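PDB 5G4I: phospholyase from Arthrobacter aurescens, which acts as a pyridoxal phosphate-dependent phospholyase of the class III transaminase family, probably eliminating phosphate and ammonia from O-phosphoethanolamine. Local coordinates for residues G44-L49 with V67-N71; G60-H66 with K412-V418; G258-M264 with M335-D339; L341-R346 with R363-F369; D393-V399 with Q430-S434. One frame throughout, in Å; residues are numbered along the deposited sequence. Where two conformers were deposited one is given.

Contacts 1, 2 and 4 lie on one seven-stranded mixed sheet, contact 5 packs helices against it, and contact 2 touches all four others. In that sheet strands 41-45 and 359-365 are outermost within this chain, and strands 410-413 and 368-373 are neighbours. Along the chain contacts 1 and 5 cross contact 2, while contacts 3 and 4 are nested inside its long loop. Contacts 3 and 4 both use helix 334-355, their centres about 10 Å apart. Contact 5 pairs helices farther out, about 26 Å from contact 3 between centres. Contact 2 thus ties the N-terminal loop to the C-terminal strands beside the cofactor and next to the second subunit.

Contact 1 (G44-L49 with V67-N71)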
# COMPACT_ATOMS: atom_id res chain seq x y z
N GLY A 44 20.51 11.74 -9.65
CA GLY A 44 21.37 11.48 -8.49
C GLY A 44 22.37 10.34 -8.75
O GLY A 44 22.17 9.51 -9.66
N SER A 45 23.43 10.29 -7.94
CA SER A 45 24.39 9.16 -7.99
C SER A 45 24.99 8.99 -6.61
O SER A 45 25.69 9.88 -6.09
CB SER A 45 25.48 9.46 -9.06
OG SER A 45 26.35 8.30 -9.05
N GLY A 46 24.72 7.84 -5.95
CA GLY A 46 25.24 7.60 -4.62
C GLY A 46 24.66 8.55 -3.60
O GLY A 46 23.45 8.47 -3.30
N VAL A 47 25.50 9.46 -3.00
CA VAL A 47 25.07 10.46 -2.04
C VAL A 47 24.83 11.86 -2.70
O VAL A 47 24.51 12.81 -1.97
CB VAL A 47 26.00 10.59 -0.85
CG1 VAL A 47 26.10 9.29 -0.00
CG2 VAL A 47 27.41 11.16 -1.27
N TRP A 48 25.01 11.91 -4.03
CA TRP A 48 24.96 13.24 -4.70
C TRP A 48 23.69 13.45 -5.53
O TRP A 48 23.23 12.47 -6.17
CB TRP A 48 26.20 13.35 -5.60
CG TRP A 48 27.51 13.26 -4.89
CD1 TRP A 48 28.33 12.15 -4.90
CD2 TRP A 48 28.11 14.22 -3.98
NE1 TRP A 48 29.43 12.39 -4.11
CE2 TRP A 48 29.33 13.64 -3.52
CE3 TRP A 48 27.77 15.50 -3.58
CZ2 TRP A 48 30.19 14.34 -2.63
CZ3 TRP A 48 28.67 16.20 -2.67
CH2 TRP A 48 29.86 15.58 -2.22
N LEU A 49 23.11 14.64 -5.48
CA LEU A 49 21.89 15.01 -6.21
C LEU A 49 22.08 16.28 -7.01
O LEU A 49 22.76 17.17 -6.52
CB LEU A 49 20.73 15.20 -5.26
CG LEU A 49 20.15 13.91 -4.63
CD1 LEU A 49 19.43 14.21 -3.31
CD2 LEU A 49 19.28 13.17 -5.67
N VAL A 67 20.83 2.22 -0.37
CA VAL A 67 22.11 1.86 -0.98
C VAL A 67 22.61 2.85 -2.05
O VAL A 67 23.42 2.49 -2.92
CB VAL A 67 22.15 0.38 -1.44
CG1 VAL A 67 22.04 -0.55 -0.19
CG2 VAL A 67 21.05 -0.01 -2.42
N GLY A 68 22.03 4.03 -2.01
CA GLY A 68 22.46 5.14 -2.83
C GLY A 68 21.57 5.40 -4.07
O GLY A 68 20.91 4.47 -4.62
N HIS A 69 21.49 6.67 -4.48
CA HIS A 69 20.76 7.02 -5.69
C HIS A 69 21.30 6.32 -6.96
O HIS A 69 22.53 6.23 -7.15
CB HIS A 69 20.84 8.56 -5.92
CG HIS A 69 20.25 9.34 -4.80
ND1 HIS A 69 18.90 9.42 -4.58
CD2 HIS A 69 20.83 10.07 -3.80
CE1 HIS A 69 18.67 10.16 -3.51
NE2 HIS A 69 19.84 10.58 -3.02
N ALA A 70 20.36 5.81 -7.78
CA ALA A 70 20.73 5.15 -9.03
C ALA A 70 21.63 3.92 -8.94
O ALA A 70 22.38 3.59 -9.84
CB ALA A 70 21.31 6.20 -10.07
N ASN A 71 21.54 3.23 -7.77
CA ASN A 71 22.36 2.08 -7.55
C ASN A 71 22.16 1.08 -8.71
O ASN A 71 21.02 0.59 -8.98
CB ASN A 71 22.01 1.39 -6.19
CG ASN A 71 22.86 0.19 -5.90
OD1 ASN A 71 22.80 -0.84 -6.65
ND2 ASN A 71 23.67 0.27 -4.81
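Two backbone hydrogen bonds hold these segments together, and both belong to one pair of residues: Gly46 N donates to His69 O at 3.0 Å, and His69 N returns to Gly46 O at 2.9 Å. That is a single antiparallel bridge of the hydrogen-bonded kind, made by the tip of a tight hairpin. The tip is a type II' turn from Ser45 to Trp48, closed by Ser45 N to Trp48 O (2.8 Å) and Trp48 N to Ser45 O (3.0 Å). Gly46 takes its second position, where positive phi favours glycine. A weaker CA-H...O contact, Ser45 CA to His69 O at 3.6 Å, lies beside the bridge. The His69 ring turns back over the hairpin, and Leu49 CD2 sits over its face, 3.7 Å from the ring centroid, as a CH-pi contact; the ring's NE2 hydrogen-bonds to Asp59. Close approach needs glycine at 44, since a CB there would clash with His69 CB, and Gly44 O instead meets Ala70 CB at 3.4 Å. Asn71 ND2 donates a hydrogen bond to Val67 O at 2.9 Å, while its OD1 caps helix 72-82 at the N-cap. The hairpin joins strands 41-45 and 48-51, with strand 56-59 next in the sheet, and sits at the subunit interface: Gly44 makes backbone hydrogen bonds to the second subunit, whose Leu87 and Leu83 pack on His69 and Ala70.

Contact 2 (G60-H66 with K412-V418); sequences GYNNVPH and KMRPPLV. With PO4 (phosphate ion), chain D.
A phosphate ion, probably from the crystallisation liquor, is gripped jointly by both segments. Three hydrogen bonds hold it: Tyr61 OH to PO4 O3 at a very short 2.4 Å, Arg414 NH1 to PO4 O1 at 2.8 Å and Arg414 NH2 to PO4 O2 at 3.0 Å. Lys412 NZ is merely close, 3.2 Å from PO4 O3; Gln254 and, from the second subunit, Arg90 complete the site. Build 60-66 as irregular loop and 412-418 as the end of strand 410-413 running into coil, with CA-CA spacings of 4.2 Å for Gly60-Pro415, 4.6 Å for Tyr61-Arg414 and 4.9 Å for His66-Pro416. Arg414 N donates to Gly60 O at 2.8 Å. Its side chain (t, t, p) curls so that NE and NH2 reach Tyr61 O, at 2.9 and 2.8 Å, leaving CZ over the Tyr61 ring, a cation-pi contact 4.6 Å from the centroid; Tyr61 chi1 is t. In this class III transaminase fold the Arg414 side chain comes within about 6 Å of bound PLP (nearest atoms), so the anion site is consistent with a place for the substrate phosphate. Pro65 centres an inverse gamma turn, its CG 4.3 Å from Pro416 CG. Leu417 N donates to His66 O at 2.9 Å, and Leu417 CB covers the face of the His66 ring (chi1 t), 4.2 Å from its centroid.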
# COMPACT_ATOMS: atom_id res chain seq x y z
N GLY A 60 22.17 14.65 2.99
CA GLY A 60 22.16 14.32 4.43
C GLY A 60 20.84 13.96 5.07
O GLY A 60 20.68 14.07 6.30
N TYR A 61 19.89 13.56 4.19
CA TYR A 61 18.48 13.40 4.62
C TYR A 61 17.76 12.12 4.23
O TYR A 61 16.93 11.63 5.01
CB TYR A 61 17.63 14.67 4.13
CG TYR A 61 16.13 14.55 4.38
CD1 TYR A 61 15.65 14.59 5.62
CD2 TYR A 61 15.33 14.11 3.35
CE1 TYR A 61 14.29 14.32 5.85
CE2 TYR A 61 13.99 13.82 3.57
CZ TYR A 61 13.55 13.98 4.81
OH TYR A 61 12.19 13.65 4.98
N ASN A 62 17.93 11.65 2.99
CA ASN A 62 17.02 10.61 2.45
C ASN A 62 17.41 9.19 2.86
O ASN A 62 18.49 8.72 2.53
CB ASN A 62 16.90 10.71 0.93
CG ASN A 62 16.09 11.97 0.54
OD1 ASN A 62 14.88 12.06 0.78
ND2 ASN A 62 16.84 13.03 0.14
N ASN A 63 16.47 8.49 3.54
CA ASN A 63 16.65 7.10 3.89
C ASN A 63 16.01 6.07 2.94
O ASN A 63 16.41 4.88 2.95
CB ASN A 63 16.15 6.79 5.29
CG ASN A 63 14.66 7.00 5.47
OD1 ASN A 63 13.99 7.65 4.68
ND2 ASN A 63 14.14 6.41 6.58
N VAL A 64 15.13 6.48 2.03
CA VAL A 64 14.57 5.58 1.07
C VAL A 64 15.65 4.99 0.12
O VAL A 64 15.68 3.75 -0.12
CB VAL A 64 13.33 6.21 0.33
CG1 VAL A 64 12.94 5.39 -0.88
CG2 VAL A 64 12.18 6.38 1.30
N PRO A 65 16.58 5.80 -0.47
CA PRO A 65 17.68 5.27 -1.26
C PRO A 65 18.81 4.75 -0.36
O PRO A 65 19.94 5.24 -0.31
CB PRO A 65 18.16 6.52 -2.07
CG PRO A 65 17.84 7.62 -1.22
CD PRO A 65 16.55 7.28 -0.52
N HIS A 66 18.44 3.71 0.43
CA HIS A 66 19.33 3.06 1.41
C HIS A 66 20.73 2.73 0.87
O HIS A 66 21.74 2.96 1.59
CB HIS A 66 18.66 1.70 1.85
CG HIS A 66 19.27 1.05 3.06
ND1 HIS A 66 19.27 1.65 4.30
CD2 HIS A 66 19.86 -0.16 3.21
CE1 HIS A 66 19.82 0.80 5.17
NE2 HIS A 66 20.20 -0.27 4.53
N LYS A 412 18.12 17.34 11.94
CA LYS A 412 18.13 15.91 11.66
C LYS A 412 18.98 15.57 10.46
O LYS A 412 18.77 16.15 9.37
CB LYS A 412 16.79 15.47 11.32
CG LYS A 412 16.64 14.00 11.03
CD LYS A 412 15.62 13.80 9.95
CE LYS A 412 14.27 13.33 10.39
NZ LYS A 412 13.51 12.75 9.27
N MET A 413 19.80 14.53 10.64
CA MET A 413 20.71 14.10 9.54
C MET A 413 20.73 12.60 9.46
O MET A 413 20.89 11.93 10.52
CB MET A 413 22.02 14.56 9.91
CG MET A 413 22.04 16.08 9.76
SD MET A 413 23.15 17.12 10.62
CE MET A 413 24.22 16.56 11.92
N ARG A 414 20.43 12.12 8.27
CA ARG A 414 20.01 10.73 8.06
C ARG A 414 20.26 10.46 6.59
O ARG A 414 19.34 10.28 5.83
CB ARG A 414 18.50 10.53 8.48
CG ARG A 414 17.88 9.10 8.24
CD ARG A 414 16.33 9.06 8.20
NE ARG A 414 15.93 9.83 7.01
CZ ARG A 414 14.66 10.21 6.76
NH1 ARG A 414 13.62 9.63 7.43
NH2 ARG A 414 14.31 10.92 5.71
N PRO A 415 21.55 10.28 6.23
CA PRO A 415 21.90 10.11 4.77
C PRO A 415 21.70 8.72 4.22
O PRO A 415 21.55 7.77 5.08
CB PRO A 415 23.39 10.48 4.77
CG PRO A 415 23.89 10.07 6.14
CD PRO A 415 22.77 10.43 7.07
N PRO A 416 21.72 8.47 2.93
CA PRO A 416 21.89 7.11 2.38
C PRO A 416 23.00 6.35 3.13
O PRO A 416 24.00 6.96 3.58
CB PRO A 416 22.21 7.35 0.89
CG PRO A 416 21.51 8.71 0.64
CD PRO A 416 21.76 9.53 1.86
N LEU A 417 22.84 5.03 3.32
CA LEU A 417 23.82 4.22 4.13
C LEU A 417 25.16 3.99 3.41
O LEU A 417 26.07 3.35 3.97
CB LEU A 417 23.19 2.90 4.64
CG LEU A 417 23.50 2.67 6.14
CD1 LEU A 417 22.68 3.55 7.04
CD2 LEU A 417 23.30 1.19 6.53
N VAL A 418 25.35 4.47 2.17
CA VAL A 418 26.62 4.52 1.46
C VAL A 418 27.41 5.80 1.77
O VAL A 418 28.51 6.00 1.24
CB VAL A 418 26.43 4.31 -0.06
CG1 VAL A 418 25.99 2.94 -0.39
CG2 VAL A 418 25.50 5.34 -0.66
P PO4 D . 10.59 11.33 6.43
O1 PO4 D . 11.02 10.53 7.52
O2 PO4 D . 11.35 11.15 5.12
O3 PO4 D . 11.31 12.60 6.89
O4 PO4 D . 9.12 11.55 6.20

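Contact 3 (G258-M264 with M335-D339)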
# COMPACT_ATOMS: atom_id res chain seq x y z
N GLY A 258 19.87 -1.66 9.57
CA GLY A 258 21.23 -1.27 10.02
C GLY A 258 21.53 0.18 10.13
O GLY A 258 22.67 0.62 10.49
N ARG A 259 20.48 1.01 10.08
CA ARG A 259 20.59 2.49 10.31
C ARG A 259 21.30 2.87 11.60
O ARG A 259 22.05 3.85 11.64
CB ARG A 259 19.20 3.09 10.25
CG ARG A 259 19.03 4.59 10.66
CD ARG A 259 19.73 5.52 9.71
NE ARG A 259 19.32 5.37 8.33
CZ ARG A 259 19.88 6.14 7.36
NH1 ARG A 259 20.87 6.97 7.68
NH2 ARG A 259 19.58 5.94 6.08
N THR A 260 21.03 2.14 12.68
CA THR A 260 21.62 2.45 14.00
C THR A 260 23.06 1.95 14.15
O THR A 260 23.70 2.33 15.16
CB THR A 260 20.82 1.83 15.20
OG1 THR A 260 20.90 0.42 15.17
CG2 THR A 260 19.33 2.28 15.23
N GLY A 261 23.58 1.16 13.20
CA GLY A 261 25.00 0.67 13.26
C GLY A 261 25.19 -0.51 14.23
O GLY A 261 25.86 -1.49 13.83
N SER A 262 24.61 -0.44 15.46
CA SER A 262 24.87 -1.42 16.49
C SER A 262 24.06 -2.68 16.39
O SER A 262 24.32 -3.62 17.16
CB SER A 262 24.72 -0.77 17.86
OG SER A 262 23.47 -0.13 18.05
N GLY A 263 23.05 -2.70 15.51
CA GLY A 263 22.24 -3.92 15.23
C GLY A 263 21.45 -3.72 13.92
O GLY A 263 21.30 -2.54 13.50
N MET A 264 20.92 -4.78 13.34
CA MET A 264 20.06 -4.65 12.17
C MET A 264 18.79 -3.86 12.49
O MET A 264 18.31 -3.02 11.64
CB MET A 264 19.72 -6.03 11.58
CG MET A 264 19.10 -5.91 10.26
SD MET A 264 20.28 -5.33 8.89
CE MET A 264 19.15 -5.93 7.62
N MET A 335 26.46 -1.84 7.42
CA MET A 335 26.03 -1.74 8.83
C MET A 335 27.27 -1.46 9.76
O MET A 335 27.22 -0.55 10.64
CB MET A 335 25.19 -2.96 9.29
CG MET A 335 24.77 -2.85 10.71
SD MET A 335 23.72 -4.24 11.23
CE MET A 335 24.28 -4.61 12.81
N ALA A 336 28.34 -2.31 9.60
CA ALA A 336 29.52 -2.09 10.42
C ALA A 336 30.16 -0.72 10.19
O ALA A 336 30.63 -0.05 11.15
CB ALA A 336 30.52 -3.22 10.21
N LYS A 337 30.18 -0.29 8.91
CA LYS A 337 30.75 1.03 8.58
C LYS A 337 29.93 2.12 9.26
O LYS A 337 30.48 3.12 9.76
CB LYS A 337 30.79 1.23 7.06
CG LYS A 337 31.89 0.43 6.29
CD LYS A 337 31.76 0.56 4.79
CE LYS A 337 32.89 -0.20 4.08
NZ LYS A 337 32.57 -0.26 2.62
N ALA A 338 28.58 2.01 9.27
CA ALA A 338 27.71 3.02 9.91
C ALA A 338 27.98 3.05 11.46
O ALA A 338 27.89 4.11 12.09
CB ALA A 338 26.22 2.69 9.64
N ASP A 339 28.23 1.89 12.10
CA ASP A 339 28.53 1.87 13.51
C ASP A 339 29.83 2.67 13.80
O ASP A 339 29.84 3.57 14.68
CB ASP A 339 28.73 0.41 13.97
CG ASP A 339 28.82 0.26 15.43
OD1 ASP A 339 27.97 0.67 16.27
OD2 ASP A 339 29.87 -0.34 15.85
O HOH W 1 26.10 2.58 16.63
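The segment 258-264 belongs to the glycine-rich loop that follows the cofactor-pocket residues Asp251, Val253 and Gln254 in class III transaminases, and here it lies against the start of helix 334-355. A type I turn from Gly258 to Gly261 shapes it, closed by Gly261 N to Gly258 O at 2.9 Å, and Gly258 N to Met264 O, also 2.9 Å, draws the ends of the loop together. Both turn glycines have positive phi and both press on the helix. The backbones come nearest at Gly261, CA to CA 3.7 Å from Asp339, and a CB there would clash with Asp339 CA; a CB on Gly258 would crowd Met335 CB. Contact across the interface is therefore mostly backbone against side chain: Gly261 O sits 3.6 Å from Met335 CG and 3.4 Å from Asp339 CB, and Gly258 O is 4.2 Å from Ala338 CB. Met335, extended with chi1 and chi2 both t, reaches into the curve of the loop, and its SD comes to 4.3 Å from Met264 SD. Arg259 points the other way and hydrogen-bonds to the carbonyls of Leu367 and Pro415, linking this turn to contacts 4 and 2, while the Ser262 hydroxyl hydrogen-bonds with Arg365. The polar link between the segments is a water, which donates to Thr260 O at 2.8 Å and to Asp339 OD1 at 2.7 Å.

Contact 4 (L341-R346 with R363-F369); sequences LGKYIR and RGRGLFF
Build 341-346 as regular helix, part of 334-355, across a hairpin whose type II' turn, Arg365 to Phe368, has Gly366 second (phi 64°, psi -129°). Leu341 (t, p) starts the contact, its CD2 4.1 Å from CD2 of Leu367 (m, t). Gly342 presses on the turn, its CA 4.0 Å from Gly366 CA and 3.2 Å from Gly366 O; a CB on Gly342 would clash with Gly366 CA. Gly342 O meets Phe369 CZ at 3.3 Å. Ile345 (m, t) points toward the hairpin: CD1 touches Leu367 CD2 at 3.8 Å, and CG2 makes a CH-pi contact over the Phe369 ring, 4.1 Å from its centroid; Phe369 chi1 of -92° sets that ring against the helix. Arg346 CB lies 3.6 Å from Phe369 CZ; its NH1 donates to Gly364 O at 3.0 Å and NH2 hydrogen-bonds to the carbonyl of Val362. A helix thus covers the hairpin of strands 359-365 and 368-373, at the sheet's edge within this chain, in the small domain of a class III transaminase.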
# COMPACT_ATOMS: atom_id res chain seq x y z
N LEU A 341 31.42 4.92 11.82
CA LEU A 341 31.26 6.30 11.37
C LEU A 341 30.36 7.08 12.34
O LEU A 341 30.67 8.26 12.70
CB LEU A 341 30.76 6.42 9.92
CG LEU A 341 30.64 7.84 9.35
CD1 LEU A 341 32.00 8.58 9.44
CD2 LEU A 341 30.21 7.82 7.89
N GLY A 342 29.30 6.42 12.86
CA GLY A 342 28.49 7.07 13.90
C GLY A 342 29.25 7.47 15.14
O GLY A 342 29.01 8.55 15.77
N LYS A 343 30.19 6.63 15.56
CA LYS A 343 31.04 6.95 16.71
C LYS A 343 31.88 8.25 16.48
O LYS A 343 31.96 9.12 17.38
CB LYS A 343 31.91 5.78 17.16
CG LYS A 343 31.07 4.69 17.74
CD LYS A 343 31.86 3.42 17.90
CE LYS A 343 30.93 2.37 18.51
NZ LYS A 343 31.55 1.02 18.39
N TYR A 344 32.41 8.38 15.29
CA TYR A 344 33.20 9.54 14.90
C TYR A 344 32.33 10.81 14.80
O TYR A 344 32.67 11.88 15.29
CB TYR A 344 33.80 9.24 13.53
CG TYR A 344 34.50 10.44 12.90
CD1 TYR A 344 35.75 10.77 13.24
CD2 TYR A 344 33.90 11.17 11.91
CE1 TYR A 344 36.43 11.84 12.61
CE2 TYR A 344 34.52 12.22 11.27
CZ TYR A 344 35.81 12.58 11.65
OH TYR A 344 36.41 13.70 11.01
N ILE A 345 31.12 10.67 14.20
CA ILE A 345 30.18 11.83 14.12
C ILE A 345 29.76 12.30 15.48
O ILE A 345 29.64 13.46 15.78
CB ILE A 345 28.94 11.40 13.26
CG1 ILE A 345 29.37 11.20 11.81
CG2 ILE A 345 27.79 12.41 13.34
CD1 ILE A 345 28.31 10.55 10.88
N ARG A 346 29.47 11.35 16.40
CA ARG A 346 29.08 11.73 17.77
C ARG A 346 30.14 12.54 18.49
O ARG A 346 29.84 13.59 19.10
CB ARG A 346 28.74 10.48 18.61
CG ARG A 346 28.54 10.74 20.09
CD ARG A 346 27.44 9.77 20.52
NE ARG A 346 26.69 10.51 21.44
CZ ARG A 346 25.43 10.98 21.49
NH1 ARG A 346 24.24 10.53 20.92
NH2 ARG A 346 25.35 11.87 22.46
N ARG A 363 22.19 13.83 19.88
CA ARG A 363 21.17 12.78 19.92
C ARG A 363 21.43 11.76 18.79
O ARG A 363 21.93 12.06 17.71
CB ARG A 363 19.81 13.43 19.77
CG ARG A 363 19.44 14.41 20.91
CD ARG A 363 18.27 15.30 20.53
NE ARG A 363 17.88 16.20 21.66
CZ ARG A 363 17.17 15.82 22.70
NH1 ARG A 363 16.68 14.62 22.79
NH2 ARG A 363 17.04 16.68 23.72
N GLY A 364 20.99 10.55 19.07
CA GLY A 364 20.95 9.45 18.02
C GLY A 364 22.14 8.51 18.09
O GLY A 364 23.01 8.51 19.02
N ARG A 365 22.29 7.62 17.06
CA ARG A 365 23.54 6.82 16.91
C ARG A 365 23.60 6.30 15.46
O ARG A 365 22.61 6.45 14.71
CB ARG A 365 23.73 5.61 17.87
CG ARG A 365 22.53 4.69 17.71
CD ARG A 365 22.80 3.43 18.46
NE ARG A 365 22.59 3.64 19.89
CZ ARG A 365 22.64 2.68 20.81
NH1 ARG A 365 22.94 1.42 20.53
NH2 ARG A 365 22.36 3.02 22.10
N GLY A 366 24.71 5.77 15.08
CA GLY A 366 24.90 5.22 13.78
C GLY A 366 24.77 6.34 12.78
O GLY A 366 25.43 7.40 12.93
N LEU A 367 23.94 6.18 11.77
CA LEU A 367 23.75 7.25 10.74
C LEU A 367 22.36 7.93 10.89
O LEU A 367 21.79 8.44 9.91
CB LEU A 367 24.05 6.78 9.31
CG LEU A 367 25.50 6.48 9.02
CD1 LEU A 367 25.71 5.98 7.63
CD2 LEU A 367 26.32 7.79 9.21
N PHE A 368 21.83 8.01 12.12
CA PHE A 368 20.64 8.84 12.44
C PHE A 368 21.04 9.72 13.61
O PHE A 368 21.05 9.30 14.77
CB PHE A 368 19.37 8.01 12.70
CG PHE A 368 18.09 8.72 12.46
CD1 PHE A 368 17.92 10.10 12.75
CD2 PHE A 368 16.99 8.06 11.89
CE1 PHE A 368 16.67 10.74 12.57
CE2 PHE A 368 15.80 8.73 11.73
CZ PHE A 368 15.64 10.08 12.00
N PHE A 369 21.40 10.98 13.30
CA PHE A 369 21.92 11.91 14.37
C PHE A 369 21.15 13.19 14.33
O PHE A 369 20.56 13.64 13.34
CB PHE A 369 23.46 12.21 14.27
CG PHE A 369 24.36 11.29 15.08
CD1 PHE A 369 24.64 11.52 16.42
CD2 PHE A 369 24.95 10.17 14.46
CE1 PHE A 369 25.37 10.70 17.14
CE2 PHE A 369 25.76 9.30 15.22
CZ PHE A 369 26.00 9.59 16.46

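Contact 5 (D393-V399 with Q430-S434); sequences DMRERGV and QLELS
Two helices are packed side by side here, and the first ends in a Schellman motif. Residues 393-396 are helical, near the C-terminal end; Gly398 (phi 91°, psi 27°) is the first out of helical angles, giving Gly398 N to Arg395 O and Val399 N to Met394 O, both 2.9 Å. Those angles call for glycine, and Val399 then starts strand 399-404. Segment 430-434 is plain helix within 421-436. Nearest CA atoms are Asp393 and Ser434, 6.7 Å apart, so side chains bridge the backbones, some reaching the other helix's main chain. Met394 (m, m, m) lies between the helices, its SD 3.7 Å from both Gln430 C and Leu431 N, and its CE 4.1 Å from Leu431 CB; Val399 CG2 meets Gln430 CG at 4.3 Å. Leu431 goes on to touch the sheet at Leu411 and Met413. Arg397 (m, t, t) makes an intra-segment salt bridge, NE to Asp393 OD2 at 2.9 Å, while NH1 crosses to donate to Gln430 OE1 at 3.1 Å, one guanidinium face covered by Gln430 O, Ser434 N and Leu433 CB. Asp393 (chi1 t) shares its carboxylate: OD2 also accepts from Ser434 OG at 2.7 Å.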
# COMPACT_ATOMS: atom_id res chain seq x y z
N ASP A 393 20.32 27.74 5.01
CA ASP A 393 21.72 28.05 4.80
C ASP A 393 22.57 26.82 4.31
O ASP A 393 23.38 26.86 3.40
CB ASP A 393 22.36 28.69 6.06
CG ASP A 393 23.78 29.16 5.80
OD1 ASP A 393 23.96 30.03 4.94
OD2 ASP A 393 24.68 28.67 6.39
N MET A 394 22.28 25.68 4.94
CA MET A 394 22.95 24.45 4.55
C MET A 394 22.61 24.06 3.11
O MET A 394 23.45 23.66 2.33
CB MET A 394 22.54 23.34 5.55
CG MET A 394 23.27 23.46 6.89
SD MET A 394 25.07 23.05 6.84
CE MET A 394 25.03 21.23 6.91
N ARG A 395 21.33 24.24 2.69
CA ARG A 395 20.97 24.07 1.27
C ARG A 395 21.82 24.95 0.34
O ARG A 395 22.32 24.52 -0.66
CB ARG A 395 19.44 24.29 1.03
CG ARG A 395 18.99 24.26 -0.41
CD ARG A 395 17.59 24.84 -0.71
NE ARG A 395 17.40 26.13 -0.02
CZ ARG A 395 17.99 27.29 -0.42
NH1 ARG A 395 18.75 27.37 -1.51
NH2 ARG A 395 17.76 28.38 0.27
N GLU A 396 21.91 26.27 0.72
CA GLU A 396 22.75 27.17 -0.09
C GLU A 396 24.21 26.72 -0.21
O GLU A 396 24.80 26.81 -1.27
CB GLU A 396 22.67 28.64 0.44
CG GLU A 396 21.35 29.31 0.09
CD GLU A 396 21.24 29.78 -1.40
OE1 GLU A 396 22.27 30.07 -2.10
OE2 GLU A 396 20.10 29.85 -1.90
N ARG A 397 24.68 26.10 0.86
CA ARG A 397 26.03 25.50 0.93
C ARG A 397 26.18 24.14 0.24
O ARG A 397 27.26 23.58 0.16
CB ARG A 397 26.48 25.40 2.42
CG ARG A 397 26.70 26.75 3.17
CD ARG A 397 26.89 26.56 4.65
NE ARG A 397 27.25 27.82 5.35
CZ ARG A 397 28.47 28.36 5.34
NH1 ARG A 397 29.51 27.75 4.79
NH2 ARG A 397 28.64 29.53 5.96
N GLY A 398 25.09 23.62 -0.30
CA GLY A 398 25.13 22.37 -1.02
C GLY A 398 24.85 21.12 -0.15
O GLY A 398 25.35 20.05 -0.54
N VAL A 399 24.11 21.27 0.91
CA VAL A 399 23.84 20.08 1.84
C VAL A 399 22.35 20.04 2.16
O VAL A 399 21.79 21.01 2.65
CB VAL A 399 24.71 20.10 3.13
CG1 VAL A 399 24.53 18.77 3.92
CG2 VAL A 399 26.20 20.32 2.79
N GLN A 430 30.52 22.24 7.04
CA GLN A 430 29.49 23.25 6.66
C GLN A 430 28.56 23.57 7.81
O GLN A 430 28.20 24.77 8.00
CB GLN A 430 28.73 22.76 5.40
CG GLN A 430 29.55 22.66 4.18
CD GLN A 430 30.32 23.93 3.79
OE1 GLN A 430 29.71 24.97 3.54
NE2 GLN A 430 31.66 23.87 3.79
N LEU A 431 28.21 22.60 8.66
CA LEU A 431 27.36 22.83 9.78
C LEU A 431 27.99 23.77 10.78
O LEU A 431 27.34 24.74 11.28
CB LEU A 431 26.96 21.51 10.46
CG LEU A 431 26.12 21.61 11.75
CD1 LEU A 431 24.79 22.30 11.45
CD2 LEU A 431 25.91 20.24 12.38
N GLU A 432 29.29 23.53 11.09
CA GLU A 432 30.03 24.49 11.96
C GLU A 432 30.10 25.91 11.42
O GLU A 432 29.87 26.83 12.21
CB GLU A 432 31.45 24.01 12.21
CG GLU A 432 31.44 22.78 13.08
CD GLU A 432 32.81 22.68 13.96
OE1 GLU A 432 32.91 23.43 14.95
OE2 GLU A 432 33.58 21.88 13.60
N LEU A 433 30.36 26.06 10.14
CA LEU A 433 30.38 27.38 9.53
C LEU A 433 29.00 28.04 9.53
O LEU A 433 28.83 29.26 9.80
CB LEU A 433 30.98 27.31 8.15
CG LEU A 433 32.48 26.88 8.09
CD1 LEU A 433 32.85 26.56 6.70
CD2 LEU A 433 33.44 27.90 8.74
N SER A 434 27.96 27.26 9.28
CA SER A 434 26.59 27.76 9.39
C SER A 434 26.22 28.24 10.81
O SER A 434 25.62 29.35 11.00
CB SER A 434 25.64 26.65 8.79
OG SER A 434 24.31 27.26 8.61